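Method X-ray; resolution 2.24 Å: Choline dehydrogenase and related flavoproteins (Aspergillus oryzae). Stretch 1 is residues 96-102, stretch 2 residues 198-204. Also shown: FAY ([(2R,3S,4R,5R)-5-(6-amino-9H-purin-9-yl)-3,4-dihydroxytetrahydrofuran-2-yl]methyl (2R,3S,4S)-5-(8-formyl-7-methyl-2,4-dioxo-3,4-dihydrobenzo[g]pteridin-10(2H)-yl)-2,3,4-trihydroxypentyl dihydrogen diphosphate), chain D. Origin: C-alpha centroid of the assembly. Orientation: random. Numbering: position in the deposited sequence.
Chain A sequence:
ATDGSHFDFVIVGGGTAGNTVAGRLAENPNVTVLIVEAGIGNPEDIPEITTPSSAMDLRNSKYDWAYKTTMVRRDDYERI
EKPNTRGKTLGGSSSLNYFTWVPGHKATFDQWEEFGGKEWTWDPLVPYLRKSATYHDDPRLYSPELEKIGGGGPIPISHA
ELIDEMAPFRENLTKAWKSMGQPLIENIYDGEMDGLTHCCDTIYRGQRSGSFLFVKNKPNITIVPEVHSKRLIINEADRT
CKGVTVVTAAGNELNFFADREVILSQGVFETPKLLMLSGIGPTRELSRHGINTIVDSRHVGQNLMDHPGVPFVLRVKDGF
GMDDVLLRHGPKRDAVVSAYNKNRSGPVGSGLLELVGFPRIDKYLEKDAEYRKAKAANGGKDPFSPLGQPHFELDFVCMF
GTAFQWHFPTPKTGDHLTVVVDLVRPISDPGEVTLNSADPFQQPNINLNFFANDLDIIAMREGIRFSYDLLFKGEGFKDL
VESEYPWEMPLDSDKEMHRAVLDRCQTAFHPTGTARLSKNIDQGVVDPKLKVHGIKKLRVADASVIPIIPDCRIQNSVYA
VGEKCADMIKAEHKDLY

Stretch 1 96-102: LNYFTWV
Stretch 2 (198-204) HCCDTIY

This contact is a short, irregular antiparallel pairing of two buried backbone segments, held by two backbone hydrogen bonds, sealed by side-chain packing around Phe99, and fastened along stretch 1 to the flavin cofactor.

The register is set by Thr100 opposite Asp201, a non-hydrogen-bonded antiparallel pair with CA of Thr100 4.5 Å from CA of Asp201; CA of Phe99 lies 4.8 Å from CA of Thr202. The end-to-end directions, from CA of Asn97 to CA of Trp101 against CA of Cys199 to CA of Ile203, differ by 126°, so the segments run opposed but well short of exactly antiparallel. Stretch 2 is extended at Cys200 (phi/psi -94/165) and Asp201 (-147/153), breaks at Thr202 (-82/54), and is extended again at Ile203 (-134/140). Stretch 1 turns through Phe99 with positive phi (79/-29), then extends through Thr100 (-52/137) and Trp101 (-127/106).

Two backbone bonds flank the Thr100–Asp201 pair. Thr202 N donates to Phe99 O at 2.7 Å with an N-H...acceptor angle of 159°, and Trp101 N donates to Cys200 O at 3.0 Å and 146°. The same carbonyls receive CA-H...O contacts: Asp201 CA lies 3.2 Å from Phe99 O, and Thr100 CA 3.6 Å from Cys200 O. Water 3 extends the link: the O of water 3 lies 2.6 Å from Trp101 O, to which it donates, and 2.9 Å from Cys200 N, from which it accepts.

Thr100 (chi1 -39°) and Asp201 (m, chi2 103°) share one face of the pairing. Their side chains do not bond directly, since Thr100 OG1 is 4.2 Å from Asp201 OD2; water 2 spans the gap, its O 2.9 Å from Thr100 OG1 and 2.5 Å from Asp201 OD2. Thr100 N also approaches Asp201 OD2 to 3.4 Å, but the angle is too poor for a hydrogen bond.

Phe99 (m, chi2 -73°) has 85 Å² covered by stretch 2, the largest share of any residue here. Ile203 (m, t), its CB directed toward stretch 1, places CD1 over one face of the Phe99 ring, 3.6 Å from the ring centroid and 22° off the normal, a CH-pi contact. Trp101 (t, chi2 -91°) starts on the opposite face from Thr100, but its end leads away; its CE3 still lies 3.5 Å from CG2 of Thr202 (p). In all, 394 Å² is buried, summed over both sides.

Asn97 (p, chi2 13°) braces the turn: Phe99 N donates to Asn97 OD1 at 3.1 Å and 149°. The O of water 1 lies 2.9 Å from Asn97 OD1 and 2.7 Å from Thr202 OG1, joining two atoms otherwise 4.2 Å apart.

The cofactor occupies the other flank of stretch 1. Asn97 ND2 donates to FAY O2' at 3.0 Å, FAY N3 donates to Thr100 O at 3.0 Å, and Thr100 N makes a weak 3.4 Å bond to FAY O4. Tyr98 (m, chi2 137°), whose CB points away from stretch 2, lays one ring face beneath FAY C6.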

# COMPACT_ATOMS: atom_id res chain seq x y z
N LEU A 96 -8.40 23.66 3.50
CA LEU A 96 -8.81 22.40 4.13
C LEU A 96 -7.89 21.90 5.25
O LEU A 96 -8.05 20.77 5.72
CB LEU A 96 -9.08 21.29 3.09
CG LEU A 96 -8.08 20.91 2.00
CD1 LEU A 96 -6.65 20.74 2.50
CD2 LEU A 96 -8.54 19.65 1.23
N ASN A 97 -6.95 22.74 5.69
CA ASN A 97 -5.96 22.34 6.69
C ASN A 97 -6.47 22.40 8.13
O ASN A 97 -7.64 22.74 8.35
CB ASN A 97 -4.61 23.08 6.51
CG ASN A 97 -4.64 24.53 7.03
OD1 ASN A 97 -5.55 24.94 7.74
ND2 ASN A 97 -3.60 25.30 6.69
N TYR A 98 -5.63 22.02 9.10
CA TYR A 98 -6.09 21.94 10.50
C TYR A 98 -5.58 23.10 11.39
O TYR A 98 -5.36 22.95 12.60
CB TYR A 98 -5.83 20.54 11.09
CG TYR A 98 -6.34 19.46 10.16
CD1 TYR A 98 -5.60 18.31 9.91
CD2 TYR A 98 -7.56 19.62 9.48
CE1 TYR A 98 -6.05 17.34 9.02
CE2 TYR A 98 -8.02 18.66 8.59
CZ TYR A 98 -7.26 17.52 8.36
OH TYR A 98 -7.69 16.56 7.47
N PHE A 99 -5.39 24.24 10.74
CA PHE A 99 -5.44 25.56 11.39
C PHE A 99 -4.22 26.01 12.19
O PHE A 99 -3.98 27.21 12.30
CB PHE A 99 -6.69 25.66 12.27
CG PHE A 99 -7.92 25.20 11.61
CD1 PHE A 99 -8.52 25.98 10.60
CD2 PHE A 99 -8.51 24.00 11.96
CE1 PHE A 99 -9.69 25.55 9.98
CE2 PHE A 99 -9.67 23.57 11.33
CZ PHE A 99 -10.25 24.35 10.32
N THR A 100 -3.48 25.06 12.76
CA THR A 100 -2.37 25.41 13.63
C THR A 100 -1.41 26.40 12.98
O THR A 100 -1.07 26.29 11.80
CB THR A 100 -1.59 24.20 14.14
OG1 THR A 100 -2.49 23.12 14.43
CG2 THR A 100 -0.83 24.57 15.41
N TRP A 101 -0.99 27.38 13.77
CA TRP A 101 -0.16 28.47 13.29
C TRP A 101 1.05 28.56 14.19
O TRP A 101 0.95 29.03 15.32
CB TRP A 101 -0.94 29.77 13.33
CG TRP A 101 -0.19 30.98 12.85
CD1 TRP A 101 0.55 31.84 13.60
CD2 TRP A 101 -0.17 31.50 11.50
NE1 TRP A 101 1.05 32.85 12.81
CE2 TRP A 101 0.62 32.67 11.53
CE3 TRP A 101 -0.73 31.09 10.29
CZ2 TRP A 101 0.87 33.43 10.38
CZ3 TRP A 101 -0.48 31.83 9.16
CH2 TRP A 101 0.31 32.99 9.21
N VAL A 102 2.18 28.11 13.66
CA VAL A 102 3.39 27.95 14.44
C VAL A 102 4.58 28.02 13.48
O VAL A 102 4.59 27.36 12.46
CB VAL A 102 3.33 26.60 15.22
CG1 VAL A 102 3.03 25.44 14.27
CG2 VAL A 102 4.62 26.35 16.00
N HIS A 198 -0.34 26.50 24.49
CA HIS A 198 -1.67 26.75 23.96
C HIS A 198 -1.52 27.30 22.54
O HIS A 198 -1.09 28.45 22.34
CB HIS A 198 -2.44 27.75 24.83
CG HIS A 198 -2.96 27.18 26.11
ND1 HIS A 198 -2.24 27.20 27.28
CD2 HIS A 198 -4.14 26.59 26.40
CE1 HIS A 198 -2.94 26.64 28.24
NE2 HIS A 198 -4.10 26.25 27.74
N CYS A 199 -1.84 26.48 21.54
CA CYS A 199 -1.56 26.82 20.14
C CYS A 199 -2.45 27.92 19.60
O CYS A 199 -3.60 28.08 20.04
CB CYS A 199 -1.68 25.58 19.23
SG CYS A 199 -3.28 24.78 19.23
N CYS A 200 -1.92 28.67 18.65
CA CYS A 200 -2.74 29.60 17.88
C CYS A 200 -3.23 28.95 16.60
O CYS A 200 -2.72 27.93 16.18
CB CYS A 200 -1.96 30.87 17.56
SG CYS A 200 -1.55 31.83 19.01
N ASP A 201 -4.21 29.57 15.97
CA ASP A 201 -4.89 28.95 14.87
C ASP A 201 -5.34 29.95 13.84
O ASP A 201 -5.59 31.11 14.16
CB ASP A 201 -6.11 28.21 15.40
CG ASP A 201 -5.75 26.94 16.10
OD1 ASP A 201 -5.76 26.92 17.35
OD2 ASP A 201 -5.44 25.95 15.39
N THR A 202 -5.46 29.50 12.59
CA THR A 202 -6.09 30.31 11.55
C THR A 202 -7.61 30.15 11.66
O THR A 202 -8.30 29.78 10.69
CB THR A 202 -5.58 29.96 10.14
OG1 THR A 202 -5.55 28.53 9.96
CG2 THR A 202 -4.17 30.54 9.92
N ILE A 203 -8.10 30.44 12.86
CA ILE A 203 -9.53 30.47 13.17
C ILE A 203 -9.83 31.74 13.98
O ILE A 203 -9.03 32.14 14.83
CB ILE A 203 -9.96 29.24 13.98
CG1 ILE A 203 -9.67 27.95 13.17
CG2 ILE A 203 -11.43 29.34 14.36
CD1 ILE A 203 -9.80 26.66 13.95
N TYR A 204 -10.95 32.39 13.69
CA TYR A 204 -11.37 33.55 14.47
C TYR A 204 -12.88 33.68 14.41
O TYR A 204 -13.48 33.58 13.33
CB TYR A 204 -10.69 34.84 14.00
CG TYR A 204 -10.99 36.04 14.87
CD1 TYR A 204 -10.75 36.02 16.24
CD2 TYR A 204 -11.49 37.22 14.31
CE1 TYR A 204 -11.02 37.11 17.04
CE2 TYR A 204 -11.77 38.33 15.11
CZ TYR A 204 -11.52 38.27 16.46
OH TYR A 204 -11.77 39.36 17.26
P FAY D . 1.06 25.97 -0.79
N1 FAY D . 0.01 23.32 8.10
C2 FAY D . -0.15 24.01 9.30
O2 FAY D . 0.57 24.97 9.56
N3 FAY D . -1.35 23.95 9.97
C4 FAY D . -2.14 22.84 9.81
O4 FAY D . -2.73 22.40 10.81
N5 FAY D . -2.77 21.01 8.41
C6 FAY D . -3.80 19.56 6.87
C7 FAY D . -3.98 19.08 5.59
C8 FAY D . -3.16 19.56 4.55
O8 FAY D . -2.95 19.71 2.22
C9 FAY D . -2.27 20.61 4.81
PA FAY D . -1.36 24.96 -1.86
C1' FAY D . -0.16 22.59 5.31
C10 FAY D . -0.89 22.35 7.74
N10 FAY D . -1.00 21.94 6.41
N1A FAY D . -3.80 23.76 -12.46
O1A FAY D . -1.84 23.56 -2.03
C1B FAY D . -3.61 24.84 -7.32
O1P FAY D . 0.79 27.40 -1.20
C2' FAY D . -0.79 23.90 4.80
O2' FAY D . -2.14 23.67 4.63
C2A FAY D . -4.41 24.80 -11.79
O2A FAY D . -1.97 25.68 -0.70
C2B FAY D . -4.25 24.04 -6.19
O2B FAY D . -5.62 23.79 -6.39
O2P FAY D . 2.52 25.62 -0.97
C3' FAY D . -0.24 24.67 3.56
O3' FAY D . -1.23 25.23 2.70
N3A FAY D . -4.27 24.94 -10.42
C3B FAY D . -4.02 24.97 -5.02
O3B FAY D . -5.04 25.94 -5.01
O3P FAY D . 0.23 24.96 -1.74
C4' FAY D . 0.72 23.90 2.69
O4' FAY D . 1.69 23.36 3.58
C4A FAY D . -3.50 24.06 -9.73
C4B FAY D . -2.74 25.68 -5.36
O4B FAY D . -2.49 25.44 -6.73
C4X FAY D . -1.89 22.03 8.68
C5' FAY D . 1.36 24.82 1.62
O5' FAY D . 0.56 25.61 0.73
C5A FAY D . -2.87 23.01 -10.38
C5B FAY D . -1.58 25.19 -4.50
O5B FAY D . -1.72 25.77 -3.23
C5X FAY D . -2.76 20.44 7.15
C6A FAY D . -3.02 22.85 -11.76
N6A FAY D . -2.49 21.78 -12.38
N7A FAY D . -2.18 22.30 -9.46
C7M FAY D . -4.91 17.91 5.39
C8A FAY D . -2.35 22.87 -8.25
C8M FAY D . -3.62 19.33 3.16
C9A FAY D . -2.02 21.03 6.11
N9A FAY D . -3.17 23.95 -8.40
O HOH W 1 -6.76 27.60 7.70
O HOH W 2 -4.69 23.74 16.29
O HOH W 3 0.69 27.96 17.73